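Local structure of RND efflux system, outer membrane lipoprotein, NodT family (Burkholderia mallei, 6U94) at residues T173-L178 against A265-F270; V128-F133 against L451-G456. The protein probably serves as the outer-membrane channel component of an RND-type efflux system, exporting substrates from the cell. All coordinates share one frame; numbering follows the deposited sequence.

Interaction 1: residues T173-L178 against A265-F270; sequences TYLTLL and ALLAEF
In this outer membrane factor, whose chain is built mainly of long helices, the loop 265-270 packs against one face of helix 156-203. The contact is buried and purely apolar, and L266, L175 and L267 carry most of it. L266 points at the helix, and its branch CD2 does most of the touching. That methyl meets L178 tip to tip, with CD2 of L266 3.6 Å from CD1 of L178. CD2 of L266 also lies 3.9 Å from CE2 of Y174, and these two side chains cross at about a right angle. CG of L178 in turn lies over one face of the Y174 ring, toward its rim, so the helix offers L266 a joined apolar surface. L175 is nearly extended beyond CB (chi2 178°) and divides its two methyls between the loop leucines. The L175 and L266 side chains slide past each other in opposite directions, CD2 beside CD2. L266 also makes backbone hydrogen bonds with A54 and D55, just before helix 56-67. L267 also touches R448 of helix 421-454, so it sits between two long helices. Its isobutyl group crosses L175 obliquely, with CD1 of L267 4.0 Å from CD1 of L175.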
ATOM      1  N   THR A 173       5.082   6.711   2.514  1.00 60.88           N
ATOM      2  CA  THR A 173       5.480   8.024   2.015  1.00 66.99           C
ATOM      3  C   THR A 173       6.940   8.039   1.577  1.00 67.54           C
ATOM      4  O   THR A 173       7.275   8.641   0.550  1.00 68.92           O
ATOM      5  CB  THR A 173       5.229   9.089   3.083  1.00 67.51           C
ATOM      6  OG1 THR A 173       3.845   9.075   3.443  1.00 69.18           O
ATOM      7  CG2 THR A 173       5.583  10.469   2.561  1.00 68.67           C
ATOM      8  N   TYR A 174       7.822   7.392   2.343  1.00 68.15           N
ATOM      9  CA  TYR A 174       9.229   7.335   1.956  1.00 70.71           C
ATOM     10  C   TYR A 174       9.428   6.433   0.745  1.00 72.82           C
ATOM     11  O   TYR A 174      10.259   6.724  -0.123  1.00 73.00           O
ATOM     12  CB  TYR A 174      10.077   6.856   3.133  1.00 71.52           C
ATOM     13  CG  TYR A 174      11.553   6.722   2.824  1.00 73.30           C
ATOM     14  CD1 TYR A 174      12.343   7.842   2.603  1.00 73.54           C
ATOM     15  CD2 TYR A 174      12.161   5.473   2.769  1.00 74.91           C
ATOM     16  CE1 TYR A 174      13.694   7.724   2.328  1.00 76.16           C
ATOM     17  CE2 TYR A 174      13.511   5.344   2.493  1.00 73.91           C
ATOM     18  CZ  TYR A 174      14.273   6.472   2.274  1.00 76.60           C
ATOM     19  OH  TYR A 174      15.616   6.345   2.000  1.00 79.17           O
ATOM     20  N   LEU A 175       8.673   5.335   0.666  1.00 70.68           N
ATOM     21  CA  LEU A 175       8.722   4.493  -0.525  1.00 71.21           C
ATOM     22  C   LEU A 175       8.194   5.243  -1.740  1.00 70.77           C
ATOM     23  O   LEU A 175       8.789   5.191  -2.822  1.00 75.18           O
ATOM     24  CB  LEU A 175       7.934   3.205  -0.293  1.00 71.54           C
ATOM     25  CG  LEU A 175       8.602   2.212   0.661  1.00 76.08           C
ATOM     26  CD1 LEU A 175       7.730   0.988   0.884  1.00 73.95           C
ATOM     27  CD2 LEU A 175       9.967   1.812   0.128  1.00 79.16           C
ATOM     28  N   THR A 176       7.074   5.954  -1.577  1.00 67.66           N
ATOM     29  CA  THR A 176       6.556   6.784  -2.661  1.00 66.75           C
ATOM     30  C   THR A 176       7.572   7.843  -3.075  1.00 69.91           C
ATOM     31  O   THR A 176       7.693   8.168  -4.262  1.00 71.53           O
ATOM     32  CB  THR A 176       5.234   7.432  -2.245  1.00 63.59           C
ATOM     33  OG1 THR A 176       4.240   6.416  -2.052  1.00 61.66           O
ATOM     34  CG2 THR A 176       4.748   8.414  -3.301  1.00 63.87           C
ATOM     35  N   LEU A 177       8.322   8.384  -2.110  1.00 67.13           N
ATOM     36  CA  LEU A 177       9.379   9.336  -2.439  1.00 70.02           C
ATOM     37  C   LEU A 177      10.423   8.703  -3.353  1.00 74.02           C
ATOM     38  O   LEU A 177      10.777   9.266  -4.396  1.00 72.53           O
ATOM     39  CB  LEU A 177      10.030   9.855  -1.160  1.00 69.94           C
ATOM     40  CG  LEU A 177      11.230  10.782  -1.347  1.00 75.20           C
ATOM     41  CD1 LEU A 177      10.829  12.044  -2.097  1.00 75.36           C
ATOM     42  CD2 LEU A 177      11.857  11.130  -0.004  1.00 72.96           C
ATOM     43  N   LEU A 178      10.929   7.529  -2.972  1.00 71.99           N
ATOM     44  CA  LEU A 178      11.940   6.861  -3.780  1.00 73.57           C
ATOM     45  C   LEU A 178      11.397   6.478  -5.150  1.00 75.25           C
ATOM     46  O   LEU A 178      12.151   6.442  -6.130  1.00 76.77           O
ATOM     47  CB  LEU A 178      12.464   5.630  -3.044  1.00 74.11           C
ATOM     48  CG  LEU A 178      13.056   5.908  -1.663  1.00 76.03           C
ATOM     49  CD1 LEU A 178      13.643   4.644  -1.067  1.00 74.51           C
ATOM     50  CD2 LEU A 178      14.105   7.005  -1.739  1.00 78.58           C
ATOM     51  N   ALA A 265      16.225  -3.971  -1.629  1.00 94.56           N
ATOM     52  CA  ALA A 265      15.119  -4.381  -0.775  1.00 90.50           C
ATOM     53  C   ALA A 265      15.037  -3.463   0.439  1.00 88.03           C
ATOM     54  O   ALA A 265      16.004  -3.341   1.198  1.00 90.91           O
ATOM     55  CB  ALA A 265      15.285  -5.834  -0.335  1.00 90.98           C
ATOM     56  N   LEU A 266      13.884  -2.819   0.616  1.00 81.80           N
ATOM     57  CA  LEU A 266      13.616  -2.008   1.797  1.00 78.25           C
ATOM     58  C   LEU A 266      12.635  -2.654   2.760  1.00 70.77           C
ATOM     59  O   LEU A 266      12.750  -2.444   3.968  1.00 71.34           O
ATOM     60  CB  LEU A 266      13.080  -0.629   1.392  1.00 79.15           C
ATOM     61  CG  LEU A 266      14.052   0.293   0.650  1.00 82.81           C
ATOM     62  CD1 LEU A 266      13.929   0.127  -0.857  1.00 83.67           C
ATOM     63  CD2 LEU A 266      13.828   1.738   1.059  1.00 84.95           C
ATOM     64  N   LEU A 267      11.679  -3.427   2.256  1.00 67.64           N
ATOM     65  CA  LEU A 267      10.767  -4.199   3.083  1.00 64.55           C
ATOM     66  C   LEU A 267      11.225  -5.649   3.143  1.00 68.57           C
ATOM     67  O   LEU A 267      11.779  -6.185   2.180  1.00 74.74           O
ATOM     68  CB  LEU A 267       9.337  -4.135   2.538  1.00 63.45           C
ATOM     69  CG  LEU A 267       8.722  -2.754   2.320  1.00 64.19           C
ATOM     70  CD1 LEU A 267       7.254  -2.884   1.942  1.00 60.48           C
ATOM     71  CD2 LEU A 267       8.889  -1.897   3.564  1.00 62.50           C
ATOM     72  N   ALA A 268      10.997  -6.278   4.290  1.00 68.08           N
ATOM     73  CA  ALA A 268      11.238  -7.704   4.417  1.00 66.97           C
ATOM     74  C   ALA A 268      10.014  -8.478   3.946  1.00 69.79           C
ATOM     75  O   ALA A 268       8.874  -8.024   4.084  1.00 68.17           O
ATOM     76  CB  ALA A 268      11.573  -8.071   5.864  1.00 65.19           C
ATOM     77  N   GLU A 269      10.262  -9.650   3.371  1.00 69.33           N
ATOM     78  CA  GLU A 269       9.171 -10.492   2.906  1.00 70.14           C
ATOM     79  C   GLU A 269       8.449 -11.130   4.088  1.00 71.03           C
ATOM     80  O   GLU A 269       9.046 -11.428   5.125  1.00 71.95           O
ATOM     81  CB  GLU A 269       9.697 -11.571   1.960  1.00 76.94           C
ATOM     82  CG  GLU A 269       8.611 -12.380   1.267  1.00 78.81           C
ATOM     83  CD  GLU A 269       7.596 -11.503   0.563  1.00 77.20           C
ATOM     84  OE1 GLU A 269       6.542 -11.200   1.167  1.00 75.80           O
ATOM     85  OE2 GLU A 269       7.859 -11.105  -0.592  1.00 74.60           O
ATOM     86  N   PHE A 270       7.148 -11.323   3.925  1.00 70.36           N
ATOM     87  CA  PHE A 270       6.357 -11.950   4.970  1.00 63.05           C
ATOM     88  C   PHE A 270       6.788 -13.403   5.143  1.00 67.65           C
ATOM     89  O   PHE A 270       6.928 -14.127   4.146  1.00 70.52           O
ATOM     90  CB  PHE A 270       4.871 -11.873   4.633  1.00 54.82           C
ATOM     91  CG  PHE A 270       4.326 -10.476   4.641  1.00 55.49           C
ATOM     92  CD1 PHE A 270       4.024  -9.841   5.841  1.00 56.12           C
ATOM     93  CD2 PHE A 270       4.117  -9.796   3.456  1.00 56.13           C
ATOM     94  CE1 PHE A 270       3.523  -8.549   5.850  1.00 56.08           C
ATOM     95  CE2 PHE A 270       3.616  -8.509   3.457  1.00 58.39           C
ATOM     96  CZ  PHE A 270       3.317  -7.882   4.656  1.00 56.34           C
TER

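Interaction 2: residues V128-F133 against L451-G456; sequences VGLTHF and LYKALG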
ATOM      1  N   VAL A 128      -8.156   5.613   1.230  1.00 68.22           N
ATOM      2  CA  VAL A 128      -7.356   4.717   0.399  1.00 62.56           C
ATOM      3  C   VAL A 128      -6.205   4.142   1.213  1.00 62.08           C
ATOM      4  O   VAL A 128      -5.477   4.869   1.900  1.00 64.76           O
ATOM      5  CB  VAL A 128      -6.855   5.447  -0.858  1.00 62.45           C
ATOM      6  CG1 VAL A 128      -6.136   6.740  -0.496  1.00 63.17           C
ATOM      7  CG2 VAL A 128      -5.940   4.540  -1.669  1.00 61.05           C
ATOM      8  N   GLY A 129      -6.049   2.821   1.152  1.00 58.41           N
ATOM      9  CA  GLY A 129      -4.977   2.161   1.869  1.00 57.56           C
ATOM     10  C   GLY A 129      -5.171   2.049   3.365  1.00 61.09           C
ATOM     11  O   GLY A 129      -4.196   1.831   4.088  1.00 59.75           O
ATOM     12  N   LEU A 130      -6.401   2.183   3.854  1.00 62.41           N
ATOM     13  CA  LEU A 130      -6.697   2.085   5.275  1.00 59.18           C
ATOM     14  C   LEU A 130      -7.452   0.795   5.572  1.00 61.94           C
ATOM     15  O   LEU A 130      -8.375   0.420   4.841  1.00 60.06           O
ATOM     16  CB  LEU A 130      -7.517   3.288   5.753  1.00 62.15           C
ATOM     17  CG  LEU A 130      -6.838   4.656   5.682  1.00 63.43           C
ATOM     18  CD1 LEU A 130      -7.716   5.724   6.323  1.00 66.87           C
ATOM     19  CD2 LEU A 130      -5.468   4.606   6.342  1.00 60.74           C
ATOM     20  N   THR A 131      -7.062   0.125   6.651  1.00 64.01           N
ATOM     21  CA  THR A 131      -7.751  -1.078   7.087  1.00 64.38           C
ATOM     22  C   THR A 131      -9.078  -0.719   7.756  1.00 60.08           C
ATOM     23  O   THR A 131      -9.426   0.453   7.924  1.00 57.02           O
ATOM     24  CB  THR A 131      -6.870  -1.890   8.030  1.00 66.17           C
ATOM     25  OG1 THR A 131      -6.509  -1.091   9.164  1.00 65.91           O
ATOM     26  CG2 THR A 131      -5.604  -2.353   7.306  1.00 62.97           C
ATOM     27  N   HIS A 132      -9.838  -1.752   8.130  1.00 54.03           N
ATOM     28  CA  HIS A 132     -11.145  -1.523   8.737  1.00 55.83           C
ATOM     29  C   HIS A 132     -11.018  -0.782  10.063  1.00 61.11           C
ATOM     30  O   HIS A 132     -11.782   0.152  10.331  1.00 60.88           O
ATOM     31  CB  HIS A 132     -11.880  -2.846   8.942  1.00 62.23           C
ATOM     32  CG  HIS A 132     -12.349  -3.484   7.671  1.00 68.75           C
ATOM     33  ND1 HIS A 132     -13.234  -2.871   6.812  1.00 71.04           N
ATOM     34  CD2 HIS A 132     -12.064  -4.689   7.122  1.00 64.33           C
ATOM     35  CE1 HIS A 132     -13.471  -3.666   5.785  1.00 68.41           C
ATOM     36  NE2 HIS A 132     -12.773  -4.776   5.948  1.00 69.71           N
ATOM     37  N   PHE A 133     -10.057  -1.176  10.905  1.00 57.67           N
ATOM     38  CA  PHE A 133      -9.963  -0.548  12.218  1.00 64.15           C
ATOM     39  C   PHE A 133      -9.423   0.874  12.127  1.00 65.18           C
ATOM     40  O   PHE A 133      -9.778   1.719  12.956  1.00 65.69           O
ATOM     41  CB  PHE A 133      -9.121  -1.398  13.176  1.00 64.35           C
ATOM     42  CG  PHE A 133      -7.702  -1.636  12.725  1.00 61.12           C
ATOM     43  CD1 PHE A 133      -6.712  -0.700  12.983  1.00 60.46           C
ATOM     44  CD2 PHE A 133      -7.351  -2.815  12.087  1.00 56.40           C
ATOM     45  CE1 PHE A 133      -5.405  -0.923  12.586  1.00 57.08           C
ATOM     46  CE2 PHE A 133      -6.046  -3.046  11.691  1.00 55.51           C
ATOM     47  CZ  PHE A 133      -5.072  -2.099  11.940  1.00 56.64           C
ATOM     48  N   LEU A 451      -0.825  -4.845   4.186  1.00 57.31           N
ATOM     49  CA  LEU A 451      -0.933  -6.153   4.820  1.00 54.65           C
ATOM     50  C   LEU A 451      -0.269  -6.169   6.193  1.00 58.15           C
ATOM     51  O   LEU A 451      -0.730  -6.878   7.096  1.00 63.45           O
ATOM     52  CB  LEU A 451      -0.325  -7.225   3.918  1.00 57.56           C
ATOM     53  CG  LEU A 451      -0.391  -8.665   4.435  1.00 58.10           C
ATOM     54  CD1 LEU A 451      -1.830  -9.086   4.716  1.00 52.03           C
ATOM     55  CD2 LEU A 451       0.273  -9.612   3.449  1.00 52.10           C
ATOM     56  N   TYR A 452       0.810  -5.400   6.371  1.00 53.27           N
ATOM     57  CA  TYR A 452       1.395  -5.252   7.700  1.00 57.41           C
ATOM     58  C   TYR A 452       0.371  -4.728   8.702  1.00 57.05           C
ATOM     59  O   TYR A 452       0.398  -5.111   9.877  1.00 55.82           O
ATOM     60  CB  TYR A 452       2.606  -4.318   7.646  1.00 59.25           C
ATOM     61  CG  TYR A 452       3.007  -3.776   9.004  1.00 61.89           C
ATOM     62  CD1 TYR A 452       2.531  -2.550   9.456  1.00 66.29           C
ATOM     63  CD2 TYR A 452       3.859  -4.492   9.835  1.00 64.21           C
ATOM     64  CE1 TYR A 452       2.889  -2.056  10.702  1.00 69.08           C
ATOM     65  CE2 TYR A 452       4.225  -4.007  11.076  1.00 66.18           C
ATOM     66  CZ  TYR A 452       3.737  -2.788  11.506  1.00 69.18           C
ATOM     67  OH  TYR A 452       4.098  -2.296  12.740  1.00 70.13           O
ATOM     68  N   LYS A 453      -0.528  -3.847   8.259  1.00 57.62           N
ATOM     69  CA  LYS A 453      -1.558  -3.306   9.138  1.00 52.17           C
ATOM     70  C   LYS A 453      -2.678  -4.312   9.378  1.00 58.44           C
ATOM     71  O   LYS A 453      -3.085  -4.537  10.524  1.00 63.41           O
ATOM     72  CB  LYS A 453      -2.124  -2.018   8.545  1.00 47.73           C
ATOM     73  CG  LYS A 453      -1.105  -0.910   8.410  1.00 49.78           C
ATOM     74  CD  LYS A 453      -1.796   0.425   8.235  1.00 49.78           C
ATOM     75  CE  LYS A 453      -2.249   0.633   6.799  1.00 46.74           C
ATOM     76  NZ  LYS A 453      -2.831   1.993   6.609  1.00 51.06           N
ATOM     77  N   ALA A 454      -3.185  -4.929   8.306  1.00 58.38           N
ATOM     78  CA  ALA A 454      -4.311  -5.850   8.426  1.00 53.97           C
ATOM     79  C   ALA A 454      -3.995  -7.047   9.313  1.00 52.26           C
ATOM     80  O   ALA A 454      -4.920  -7.679   9.834  1.00 51.89           O
ATOM     81  CB  ALA A 454      -4.752  -6.327   7.038  1.00 47.56           C
ATOM     82  N   LEU A 455      -2.715  -7.380   9.489  1.00 54.71           N
ATOM     83  CA  LEU A 455      -2.317  -8.442  10.403  1.00 53.59           C
ATOM     84  C   LEU A 455      -2.354  -8.007  11.859  1.00 57.65           C
ATOM     85  O   LEU A 455      -2.174  -8.849  12.745  1.00 60.80           O
ATOM     86  CB  LEU A 455      -0.906  -8.937  10.072  1.00 50.01           C
ATOM     87  CG  LEU A 455      -0.648  -9.639   8.739  1.00 49.11           C
ATOM     88  CD1 LEU A 455       0.842  -9.925   8.587  1.00 45.26           C
ATOM     89  CD2 LEU A 455      -1.451 -10.923   8.635  1.00 50.07           C
ATOM     90  N   GLY A 456      -2.582  -6.725  12.126  1.00 57.98           N
ATOM     91  CA  GLY A 456      -2.489  -6.201  13.468  1.00 59.58           C
ATOM     92  C   GLY A 456      -1.121  -5.694  13.853  1.00 59.91           C
ATOM     93  O   GLY A 456      -0.887  -5.432  15.038  1.00 58.22           O
TER
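Here the start of helix 132-142 meets the C-terminal end of helix 421-454, so a helix N-cap and a Schellman motif lie side by side. T131 is the N-cap. Its backbone N is bonded to E134 OE2, the side-chain half of a capping box. The T131 side chain points toward 451-456. The methyl CG2 of T131, beside its own backbone N, packs 3.7 Å from CB of K453 and 4.1 Å from CB of A454. The hydroxyl OG1 of T131 takes the crowded place between backbone N and carbonyl carbon. There OG1 of T131 lies over the centre of the F133 ring, 3.2 Å above the plane.

K453 has the most area buried. Its chain leaves CB with CG anti to the carbonyl carbon, then bends at chi3 (-81°) and runs back along 129-131. The ammonium NZ of K453 donates to the carbonyl O of G129 at 2.9 Å. It comes in the carbonyl plane, at a C=O...N angle of 152°. NZ also makes a salt bridge with E134 OE1, so one carboxylate serves both the N-cap and the lysine. This pairing would offset the buried positive charge. CD2 of L130 folds back to flank NZ of K453 at 3.7 Å, although the leucine sets out away from the helix.

F133 also takes the crowded rotamer, with CG between backbone N and carbonyl carbon (chi1 60°). This turns the ring toward the end of helix 421-454, where it meets the backbone edge-on. G456, at positive phi, closes the Schellman motif, and its N is bonded to O of K453 at 2.8 Å. O of K453 also lies in the plane of the F133 ring, 3.4 Å from CZ of F133.

Overall arrangement
Interaction 1 is nested inside the chain loop closed by interaction 2, and their centres are about 16 Å apart. F270, at the end of the loop 265-270, joins them. CE2 of F270 lies 3.5 Å from CD2 of L451, and CZ of F270 lies 3.9 Å from the backbone N of Y452. F52 meets the rings of both F270 and Y452. Helix 156-203 also links the two: it carries T173-L178, while its I164 and A168 touch K453. In helix 421-454, R448 touches L267 and F270, and the last turn carries L451 to A454 of interaction 2. A glycerol, probably from crystallisation, lies about 4 Å from the side chain of F133 in interaction 2.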